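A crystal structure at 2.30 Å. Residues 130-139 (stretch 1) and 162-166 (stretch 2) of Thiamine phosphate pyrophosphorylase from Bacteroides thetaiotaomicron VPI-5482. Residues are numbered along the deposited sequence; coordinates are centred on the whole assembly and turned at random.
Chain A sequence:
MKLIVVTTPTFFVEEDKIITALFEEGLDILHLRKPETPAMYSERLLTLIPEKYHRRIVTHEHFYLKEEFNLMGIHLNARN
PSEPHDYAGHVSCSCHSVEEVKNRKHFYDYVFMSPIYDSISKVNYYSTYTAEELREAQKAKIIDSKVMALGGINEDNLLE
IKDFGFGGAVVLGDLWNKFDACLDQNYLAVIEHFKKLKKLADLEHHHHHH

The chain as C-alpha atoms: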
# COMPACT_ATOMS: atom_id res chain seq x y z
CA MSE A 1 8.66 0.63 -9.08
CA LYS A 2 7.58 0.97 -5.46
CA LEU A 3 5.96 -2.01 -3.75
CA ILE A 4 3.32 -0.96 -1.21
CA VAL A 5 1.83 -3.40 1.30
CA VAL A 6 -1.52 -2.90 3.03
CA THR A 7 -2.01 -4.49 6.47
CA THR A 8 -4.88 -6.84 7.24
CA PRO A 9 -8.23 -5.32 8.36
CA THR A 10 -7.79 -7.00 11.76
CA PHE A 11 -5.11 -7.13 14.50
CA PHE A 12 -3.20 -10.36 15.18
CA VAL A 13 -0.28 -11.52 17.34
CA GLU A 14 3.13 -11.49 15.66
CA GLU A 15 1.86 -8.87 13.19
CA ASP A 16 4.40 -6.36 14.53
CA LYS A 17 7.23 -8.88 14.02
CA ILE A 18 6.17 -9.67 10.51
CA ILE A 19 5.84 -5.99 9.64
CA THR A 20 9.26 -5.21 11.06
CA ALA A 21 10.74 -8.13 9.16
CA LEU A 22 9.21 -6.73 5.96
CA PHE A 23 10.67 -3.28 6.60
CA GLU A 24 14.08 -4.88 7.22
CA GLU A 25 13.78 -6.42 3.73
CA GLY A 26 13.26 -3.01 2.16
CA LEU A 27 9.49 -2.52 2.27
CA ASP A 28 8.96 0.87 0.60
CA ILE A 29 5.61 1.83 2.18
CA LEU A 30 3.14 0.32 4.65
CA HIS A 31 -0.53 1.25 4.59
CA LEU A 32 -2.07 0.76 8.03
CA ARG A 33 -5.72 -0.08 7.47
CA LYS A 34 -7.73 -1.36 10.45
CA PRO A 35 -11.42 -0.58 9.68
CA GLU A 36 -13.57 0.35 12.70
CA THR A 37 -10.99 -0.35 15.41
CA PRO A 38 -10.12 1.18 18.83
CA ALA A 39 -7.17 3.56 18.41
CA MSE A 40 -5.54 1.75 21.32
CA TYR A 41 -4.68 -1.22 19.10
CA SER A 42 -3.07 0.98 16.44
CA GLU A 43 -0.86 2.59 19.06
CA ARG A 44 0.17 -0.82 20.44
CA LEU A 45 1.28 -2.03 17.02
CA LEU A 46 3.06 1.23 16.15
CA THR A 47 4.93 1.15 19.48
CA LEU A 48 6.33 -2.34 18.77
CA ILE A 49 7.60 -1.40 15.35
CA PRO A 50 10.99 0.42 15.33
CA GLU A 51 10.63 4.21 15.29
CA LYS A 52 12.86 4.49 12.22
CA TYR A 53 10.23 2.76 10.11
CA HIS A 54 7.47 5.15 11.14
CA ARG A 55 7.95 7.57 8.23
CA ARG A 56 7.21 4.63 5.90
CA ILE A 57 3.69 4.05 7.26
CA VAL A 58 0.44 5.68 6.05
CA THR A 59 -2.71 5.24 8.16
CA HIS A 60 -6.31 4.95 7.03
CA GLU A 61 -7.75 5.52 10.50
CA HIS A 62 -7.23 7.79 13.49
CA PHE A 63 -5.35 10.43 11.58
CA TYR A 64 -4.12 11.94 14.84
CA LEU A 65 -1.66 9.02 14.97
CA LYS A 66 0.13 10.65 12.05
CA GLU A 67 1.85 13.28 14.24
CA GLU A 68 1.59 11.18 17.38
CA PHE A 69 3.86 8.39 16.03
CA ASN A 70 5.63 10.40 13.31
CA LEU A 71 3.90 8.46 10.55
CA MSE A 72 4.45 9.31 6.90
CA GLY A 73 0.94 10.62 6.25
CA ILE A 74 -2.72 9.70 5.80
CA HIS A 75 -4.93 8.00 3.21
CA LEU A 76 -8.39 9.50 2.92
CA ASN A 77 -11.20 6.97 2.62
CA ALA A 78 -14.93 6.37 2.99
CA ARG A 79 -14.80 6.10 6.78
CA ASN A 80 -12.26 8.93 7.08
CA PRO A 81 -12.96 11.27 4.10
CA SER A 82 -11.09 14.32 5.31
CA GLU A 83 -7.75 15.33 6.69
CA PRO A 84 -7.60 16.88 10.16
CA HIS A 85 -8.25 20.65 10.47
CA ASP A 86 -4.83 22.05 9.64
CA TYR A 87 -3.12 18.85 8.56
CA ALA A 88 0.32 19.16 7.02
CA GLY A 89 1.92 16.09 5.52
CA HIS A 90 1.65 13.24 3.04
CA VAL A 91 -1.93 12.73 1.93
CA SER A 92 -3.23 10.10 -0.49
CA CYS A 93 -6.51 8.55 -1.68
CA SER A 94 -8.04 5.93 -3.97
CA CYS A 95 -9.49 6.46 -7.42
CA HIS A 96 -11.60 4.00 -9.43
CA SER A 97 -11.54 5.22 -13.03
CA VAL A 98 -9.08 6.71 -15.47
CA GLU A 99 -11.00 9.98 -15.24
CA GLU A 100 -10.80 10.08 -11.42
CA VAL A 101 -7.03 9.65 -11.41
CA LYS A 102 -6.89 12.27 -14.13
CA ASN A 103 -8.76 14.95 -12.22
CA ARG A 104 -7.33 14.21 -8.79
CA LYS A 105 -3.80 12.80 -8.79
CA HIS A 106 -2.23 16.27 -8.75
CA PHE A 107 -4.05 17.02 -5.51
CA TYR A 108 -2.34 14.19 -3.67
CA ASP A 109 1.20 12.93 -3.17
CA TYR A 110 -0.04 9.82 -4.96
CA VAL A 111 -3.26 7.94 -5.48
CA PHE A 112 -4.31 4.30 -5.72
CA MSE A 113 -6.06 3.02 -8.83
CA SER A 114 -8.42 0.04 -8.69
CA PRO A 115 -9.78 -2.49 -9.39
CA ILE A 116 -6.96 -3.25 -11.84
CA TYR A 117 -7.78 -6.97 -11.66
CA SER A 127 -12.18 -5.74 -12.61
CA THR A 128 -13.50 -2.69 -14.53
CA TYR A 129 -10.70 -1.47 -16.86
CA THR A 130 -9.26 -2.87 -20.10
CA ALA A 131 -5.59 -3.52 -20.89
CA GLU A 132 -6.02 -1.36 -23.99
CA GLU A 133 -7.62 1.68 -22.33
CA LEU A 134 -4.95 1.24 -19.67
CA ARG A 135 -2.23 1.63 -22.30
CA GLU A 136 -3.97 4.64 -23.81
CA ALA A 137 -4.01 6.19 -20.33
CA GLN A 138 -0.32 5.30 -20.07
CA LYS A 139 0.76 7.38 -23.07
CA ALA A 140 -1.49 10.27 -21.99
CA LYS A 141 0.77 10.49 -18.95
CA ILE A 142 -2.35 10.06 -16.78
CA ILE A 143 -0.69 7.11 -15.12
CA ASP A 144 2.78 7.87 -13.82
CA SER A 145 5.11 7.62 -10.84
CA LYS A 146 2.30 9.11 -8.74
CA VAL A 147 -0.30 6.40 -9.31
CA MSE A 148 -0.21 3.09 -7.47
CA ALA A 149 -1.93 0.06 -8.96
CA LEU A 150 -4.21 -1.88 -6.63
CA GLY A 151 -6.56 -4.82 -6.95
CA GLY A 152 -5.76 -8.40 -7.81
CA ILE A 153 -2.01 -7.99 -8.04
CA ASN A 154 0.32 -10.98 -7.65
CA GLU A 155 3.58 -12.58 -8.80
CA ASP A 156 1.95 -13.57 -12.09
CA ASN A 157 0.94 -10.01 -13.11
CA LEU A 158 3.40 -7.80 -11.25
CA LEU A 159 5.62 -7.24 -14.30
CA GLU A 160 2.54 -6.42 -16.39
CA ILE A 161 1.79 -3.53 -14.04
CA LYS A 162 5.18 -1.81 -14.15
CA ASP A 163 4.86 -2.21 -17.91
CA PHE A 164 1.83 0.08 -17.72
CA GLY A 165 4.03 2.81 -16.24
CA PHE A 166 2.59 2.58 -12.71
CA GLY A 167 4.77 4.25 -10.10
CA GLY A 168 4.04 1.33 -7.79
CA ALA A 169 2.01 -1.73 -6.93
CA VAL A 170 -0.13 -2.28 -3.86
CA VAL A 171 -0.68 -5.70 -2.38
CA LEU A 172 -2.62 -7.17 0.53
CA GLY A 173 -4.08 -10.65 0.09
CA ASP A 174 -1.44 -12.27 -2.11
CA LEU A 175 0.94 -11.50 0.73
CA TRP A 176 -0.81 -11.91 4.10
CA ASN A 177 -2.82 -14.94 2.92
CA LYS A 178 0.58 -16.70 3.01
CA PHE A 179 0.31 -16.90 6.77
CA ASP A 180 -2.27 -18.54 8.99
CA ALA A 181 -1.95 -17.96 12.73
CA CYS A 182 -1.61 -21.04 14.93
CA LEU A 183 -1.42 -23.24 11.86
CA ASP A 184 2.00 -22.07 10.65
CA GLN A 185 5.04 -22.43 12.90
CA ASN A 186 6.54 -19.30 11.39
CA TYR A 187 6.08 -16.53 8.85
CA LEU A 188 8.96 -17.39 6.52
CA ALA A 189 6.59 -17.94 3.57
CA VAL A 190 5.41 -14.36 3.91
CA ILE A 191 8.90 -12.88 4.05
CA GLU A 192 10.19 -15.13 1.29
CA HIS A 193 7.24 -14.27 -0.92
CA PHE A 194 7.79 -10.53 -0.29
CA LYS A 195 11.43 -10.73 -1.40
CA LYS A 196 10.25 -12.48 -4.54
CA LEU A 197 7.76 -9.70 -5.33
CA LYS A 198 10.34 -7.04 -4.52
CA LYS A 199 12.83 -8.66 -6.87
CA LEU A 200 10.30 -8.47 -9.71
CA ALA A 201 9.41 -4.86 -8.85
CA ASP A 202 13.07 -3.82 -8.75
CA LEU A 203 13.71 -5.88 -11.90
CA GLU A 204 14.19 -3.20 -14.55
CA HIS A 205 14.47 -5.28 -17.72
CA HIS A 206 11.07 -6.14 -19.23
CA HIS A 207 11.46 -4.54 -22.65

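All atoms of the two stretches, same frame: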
# COMPACT_ATOMS: atom_id res chain seq x y z
N THR A 130 -9.66 -2.02 -18.98
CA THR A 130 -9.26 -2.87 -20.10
C THR A 130 -7.79 -2.59 -20.43
O THR A 130 -7.38 -1.43 -20.54
CB THR A 130 -10.09 -2.58 -21.36
OG1 THR A 130 -11.48 -2.69 -21.05
CG2 THR A 130 -9.75 -3.58 -22.47
N ALA A 131 -7.01 -3.65 -20.60
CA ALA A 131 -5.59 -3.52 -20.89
C ALA A 131 -5.29 -2.47 -21.95
O ALA A 131 -4.27 -1.78 -21.88
CB ALA A 131 -5.03 -4.87 -21.34
N GLU A 132 -6.20 -2.32 -22.91
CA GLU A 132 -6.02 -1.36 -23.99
C GLU A 132 -6.25 0.09 -23.54
O GLU A 132 -5.46 0.99 -23.85
CB GLU A 132 -6.96 -1.72 -25.14
CG GLU A 132 -6.60 -1.07 -26.47
CD GLU A 132 -7.50 -1.56 -27.60
OE1 GLU A 132 -8.72 -1.28 -27.56
OE2 GLU A 132 -6.98 -2.23 -28.52
N GLU A 133 -7.34 0.33 -22.80
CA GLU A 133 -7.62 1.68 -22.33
C GLU A 133 -6.57 2.06 -21.29
O GLU A 133 -6.29 3.24 -21.05
CB GLU A 133 -9.02 1.77 -21.70
CG GLU A 133 -9.17 1.10 -20.34
CD GLU A 133 -10.51 1.38 -19.68
OE1 GLU A 133 -11.54 0.87 -20.17
OE2 GLU A 133 -10.54 2.12 -18.67
N LEU A 134 -5.98 1.04 -20.68
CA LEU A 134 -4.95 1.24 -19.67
C LEU A 134 -3.69 1.76 -20.37
O LEU A 134 -3.01 2.65 -19.86
CB LEU A 134 -4.66 -0.07 -18.94
CG LEU A 134 -4.68 -0.02 -17.41
CD1 LEU A 134 -6.04 0.42 -16.92
CD2 LEU A 134 -4.33 -1.38 -16.86
N ARG A 135 -3.39 1.20 -21.54
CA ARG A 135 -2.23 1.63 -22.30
C ARG A 135 -2.44 3.02 -22.86
O ARG A 135 -1.52 3.83 -22.93
CB ARG A 135 -1.92 0.62 -23.42
CG ARG A 135 -1.16 -0.62 -22.93
CD ARG A 135 -0.73 -1.52 -24.07
NE ARG A 135 -1.82 -2.33 -24.59
CZ ARG A 135 -2.22 -3.48 -24.06
NH1 ARG A 135 -1.62 -3.97 -22.99
NH2 ARG A 135 -3.23 -4.15 -24.61
N GLU A 136 -3.67 3.32 -23.27
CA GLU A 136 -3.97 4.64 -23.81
C GLU A 136 -3.76 5.67 -22.70
O GLU A 136 -3.22 6.75 -22.94
CB GLU A 136 -5.42 4.68 -24.30
CG GLU A 136 -5.74 3.60 -25.33
CD GLU A 136 -5.16 3.90 -26.70
OE1 GLU A 136 -3.95 4.20 -26.79
OE2 GLU A 136 -5.92 3.82 -27.70
N ALA A 137 -4.17 5.31 -21.48
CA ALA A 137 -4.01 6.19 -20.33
C ALA A 137 -2.54 6.27 -19.92
O ALA A 137 -2.14 7.17 -19.18
CB ALA A 137 -4.85 5.68 -19.16
N GLN A 138 -1.74 5.32 -20.39
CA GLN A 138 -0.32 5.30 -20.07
C GLN A 138 0.44 6.35 -20.88
O GLN A 138 1.28 7.07 -20.34
CB GLN A 138 0.26 3.91 -20.36
CG GLN A 138 1.74 3.81 -20.07
CD GLN A 138 2.31 2.45 -20.45
OE1 GLN A 138 1.57 1.47 -20.54
NE2 GLN A 138 3.62 2.38 -20.64
N LYS A 139 0.12 6.43 -22.16
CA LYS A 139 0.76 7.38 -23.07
C LYS A 139 0.30 8.82 -22.78
O LYS A 139 1.06 9.77 -22.98
CB LYS A 139 0.44 7.01 -24.52
CG LYS A 139 0.93 5.62 -24.92
CD LYS A 139 0.81 5.37 -26.42
CE LYS A 139 -0.62 5.11 -26.84
NZ LYS A 139 -1.12 3.83 -26.27
N LYS A 162 4.12 -2.79 -13.98
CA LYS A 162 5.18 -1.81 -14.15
C LYS A 162 5.32 -1.50 -15.63
O LYS A 162 5.87 -0.46 -16.01
CB LYS A 162 6.51 -2.33 -13.59
CG LYS A 162 7.29 -3.24 -14.51
CD LYS A 162 8.79 -2.94 -14.43
CE LYS A 162 9.36 -3.17 -13.03
NZ LYS A 162 10.79 -2.76 -12.94
N ASP A 163 4.82 -2.40 -16.46
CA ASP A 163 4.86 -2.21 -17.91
C ASP A 163 3.90 -1.09 -18.28
O ASP A 163 4.11 -0.37 -19.25
CB ASP A 163 4.45 -3.49 -18.62
CG ASP A 163 5.55 -4.53 -18.62
OD1 ASP A 163 6.49 -4.41 -17.80
OD2 ASP A 163 5.47 -5.48 -19.42
N PHE A 164 2.84 -0.95 -17.49
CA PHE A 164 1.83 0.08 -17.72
C PHE A 164 2.32 1.47 -17.29
O PHE A 164 1.64 2.47 -17.53
CB PHE A 164 0.55 -0.26 -16.96
CG PHE A 164 -0.29 -1.32 -17.62
CD1 PHE A 164 -0.54 -2.53 -16.98
CD2 PHE A 164 -0.86 -1.09 -18.86
CE1 PHE A 164 -1.35 -3.49 -17.57
CE2 PHE A 164 -1.68 -2.06 -19.46
CZ PHE A 164 -1.93 -3.26 -18.81
N GLY A 165 3.49 1.53 -16.66
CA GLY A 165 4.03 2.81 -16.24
C GLY A 165 3.67 3.22 -14.82
O GLY A 165 4.00 4.33 -14.39
N PHE A 166 2.99 2.33 -14.10
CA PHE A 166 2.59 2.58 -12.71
C PHE A 166 3.80 2.89 -11.84
O PHE A 166 4.84 2.24 -11.94
CB PHE A 166 1.85 1.37 -12.13
CG PHE A 166 0.39 1.29 -12.53
CD1 PHE A 166 -0.52 2.25 -12.09
CD2 PHE A 166 -0.06 0.28 -13.37
CE1 PHE A 166 -1.85 2.21 -12.47
CE2 PHE A 166 -1.40 0.23 -13.76
CZ PHE A 166 -2.30 1.20 -13.31

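From Ala-131 to Lys-139 the first stretch is a single helix, with Thr-130 at its N-cap position; the cap side chain makes no capping bond, and the first turn is tied instead by Leu-134 N to Thr-130 O at 2.8 Å. The second stretch carries the end of another helix and the turn that leaves it. Gly-165 takes positive phi (93°) and closes a Schellman motif, its N bonding back to Lys-162 O at 3.2 Å. Glycine suits this position twice over: a CB at these backbone angles would be jammed against the carbonyl O of Phe-164, and it would also sit tightly against Gln-138 CG. The backbones come nearest where Gln-138 CA lies 6.1 Å from Phe-164 CA.

One aromatic ring organizes the contact. The CA-to-CB bond of Phe-164 points sideways, but chi1 in the m well (-78°) brings the ring nearer the helix, and this residue gives up more area to the other stretch than any other. Leu-134 covers one face: its CD2 stands 3.6 Å from the Phe-164 ring centroid, only 11° off the normal, a CH-pi contact. Near the ring plane, Ala-131 O and Arg-135 CG meet Phe-164 CE2 at 3.6 and 3.8 Å. The ring is thus served by residues spaced three, four and one apart, as one side of a helix allows, and by backbone and aliphatic atoms as well as methyls.

Gln-138 supplies the polar link. Extended with chi1 and chi2 both t, it reaches the turn, where NE2 donates to Asp-163 O at 3.1 Å; the 121° angle makes this bond weak. At the exposed helix end, Lys-139 NZ forms a salt bridge with Glu-136 OE1 at 2.9 Å, within its own stretch and apart from the contact.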